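Local coordinates for phosphatidylserine synthase (Haemophilus influenzae, PDB 3HSI), which belongs to the phospholipase D superfamily and probably combines two PLD-type modules in one chain, at residues H92-R96 against N133-V137. Numbering follows the deposited sequence.
Sequences HRAQR and NTREV
One face of the imidazole of His-92 is covered by the backbone of 133-137: Glu-136 N sits over the ring centre, 3.5 Å above its plane, with Arg-135 C nearer the rim. At the ring edge His-92 NE2 donates to the carbonyl O of Asn-133, 2.8 Å away and exactly in the ring plane; the N-H points almost straight at the oxygen (177°), which, with the peptide over the face, should restrain the rotation of the ring about CB-CG. The guanidinium of Arg-96 carries Arg-93 CD on one face and offers its edge to Glu-136. This is a side-on, two-nitrogen salt bridge: Arg-96 NE reaches Glu-136 OE1 on the syn side at 2.6 Å, while Arg-96 NH2 meets Glu-136 OE2 at 2.7 Å from above the carboxylate plane, the two planes being 32° apart. With CG anti to the backbone N (chi1 -172°) and an extended chain beyond, Glu-136 runs back past His-92, its CB 3.6 Å from His-92 CB, to cross the extended arm of Arg-96. Arg-388 of the second subunit packs on Thr-134. The arrangement ties together loops following two neighbouring parallel strands, 84-90 and 127-130, in the mixed beta sheet of one half of the alpha/beta PLD fold.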
loop_
_atom_site.group_PDB
_atom_site.type_symbol
_atom_site.label_atom_id
_atom_site.label_comp_id
_atom_site.label_asym_id
_atom_site.label_seq_id
_atom_site.Cartn_x
_atom_site.Cartn_y
_atom_site.Cartn_z
ATOM N N HIS C 92 7.651 -5.463 -14.064
ATOM C CA HIS C 92 6.691 -6.554 -13.784
ATOM C C HIS C 92 5.749 -6.818 -14.982
ATOM O O HIS C 92 5.513 -7.956 -15.382
ATOM C CB HIS C 92 5.831 -6.229 -12.564
ATOM C CG HIS C 92 6.610 -5.930 -11.325
ATOM N ND1 HIS C 92 7.234 -6.914 -10.581
ATOM C CD2 HIS C 92 6.836 -4.763 -10.678
ATOM C CE1 HIS C 92 7.827 -6.362 -9.538
ATOM N NE2 HIS C 92 7.606 -5.058 -9.575
ATOM N N ARG C 93 5.233 -5.749 -15.569
ATOM C CA ARG C 93 4.292 -5.871 -16.668
ATOM C C ARG C 93 4.919 -6.584 -17.861
ATOM O O ARG C 93 4.254 -7.391 -18.523
ATOM C CB ARG C 93 3.689 -4.500 -17.033
ATOM C CG ARG C 93 2.707 -4.508 -18.192
ATOM C CD ARG C 93 1.484 -5.412 -17.932
ATOM N NE ARG C 93 0.597 -5.374 -19.095
ATOM C CZ ARG C 93 0.817 -6.037 -20.233
ATOM N NH1 ARG C 93 1.897 -6.825 -20.365
ATOM N NH2 ARG C 93 -0.047 -5.924 -21.240
ATOM N N ALA C 94 6.202 -6.340 -18.094
ATOM C CA ALA C 94 6.902 -6.961 -19.234
ATOM C C ALA C 94 7.153 -8.474 -19.095
ATOM O O ALA C 94 7.495 -9.132 -20.071
ATOM C CB ALA C 94 8.227 -6.223 -19.521
ATOM N N GLN C 95 6.978 -9.014 -17.886
ATOM C CA GLN C 95 7.360 -10.384 -17.617
ATOM C C GLN C 95 6.203 -11.260 -17.146
ATOM O O GLN C 95 6.406 -12.267 -16.503
ATOM C CB GLN C 95 8.519 -10.423 -16.621
ATOM C CG GLN C 95 9.760 -9.741 -17.169
ATOM C CD GLN C 95 10.901 -9.715 -16.190
ATOM O OE1 GLN C 95 10.990 -8.823 -15.338
ATOM N NE2 GLN C 95 11.807 -10.674 -16.321
ATOM N N ARG C 96 4.992 -10.877 -17.486
ATOM C CA ARG C 96 3.855 -11.740 -17.230
ATOM C C ARG C 96 2.925 -11.682 -18.423
ATOM O O ARG C 96 3.022 -10.771 -19.225
ATOM C CB ARG C 96 3.130 -11.316 -15.957
ATOM C CG ARG C 96 2.359 -10.016 -16.083
ATOM C CD ARG C 96 1.643 -9.708 -14.783
ATOM N NE ARG C 96 1.136 -8.337 -14.716
ATOM C CZ ARG C 96 0.033 -7.903 -15.320
ATOM N NH1 ARG C 96 -0.690 -8.713 -16.080
ATOM N NH2 ARG C 96 -0.339 -6.643 -15.175
ATOM N N ASN C 133 8.230 -0.753 -7.683
ATOM C CA ASN C 133 8.099 -1.335 -6.350
ATOM C C ASN C 133 8.416 -2.799 -6.506
ATOM O O ASN C 133 8.584 -3.266 -7.637
ATOM C CB ASN C 133 6.697 -1.132 -5.752
ATOM C CG ASN C 133 6.741 -0.942 -4.244
ATOM O OD1 ASN C 133 7.560 -1.551 -3.553
ATOM N ND2 ASN C 133 5.871 -0.099 -3.729
ATOM N N THR C 134 8.466 -3.507 -5.386
ATOM C CA THR C 134 8.893 -4.906 -5.336
ATOM C C THR C 134 7.811 -5.860 -5.845
ATOM O O THR C 134 8.098 -7.011 -6.176
ATOM C CB THR C 134 9.301 -5.316 -3.901
ATOM O OG1 THR C 134 8.175 -5.182 -3.038
ATOM C CG2 THR C 134 10.436 -4.454 -3.361
ATOM N N ARG C 135 6.579 -5.358 -5.889
ATOM C CA ARG C 135 5.414 -6.046 -6.441
ATOM C C ARG C 135 4.613 -5.076 -7.288
ATOM O O ARG C 135 4.353 -3.937 -6.869
ATOM C CB ARG C 135 4.532 -6.600 -5.328
ATOM C CG ARG C 135 4.818 -8.076 -5.056
ATOM C CD ARG C 135 5.078 -8.323 -3.603
ATOM N NE ARG C 135 5.680 -9.640 -3.367
ATOM C CZ ARG C 135 6.638 -9.888 -2.463
ATOM N NH1 ARG C 135 7.126 -8.898 -1.702
ATOM N NH2 ARG C 135 7.122 -11.129 -2.322
ATOM N N GLU C 136 4.203 -5.546 -8.462
ATOM C CA GLU C 136 3.412 -4.755 -9.400
ATOM C C GLU C 136 2.260 -3.982 -8.733
ATOM O O GLU C 136 2.057 -2.811 -9.030
ATOM C CB GLU C 136 2.892 -5.647 -10.547
ATOM C CG GLU C 136 2.220 -4.857 -11.657
ATOM C CD GLU C 136 1.977 -5.643 -12.952
ATOM O OE1 GLU C 136 2.381 -6.822 -13.047
ATOM O OE2 GLU C 136 1.369 -5.065 -13.888
ATOM N N VAL C 137 1.545 -4.622 -7.813
ATOM C CA VAL C 137 0.359 -4.015 -7.227
ATOM C C VAL C 137 0.681 -2.746 -6.446
ATOM O O VAL C 137 -0.142 -1.859 -6.368
ATOM C CB VAL C 137 -0.472 -5.040 -6.354
ATOM C CG1 VAL C 137 0.284 -5.451 -5.131
ATOM C CG2 VAL C 137 -1.810 -4.436 -5.959
#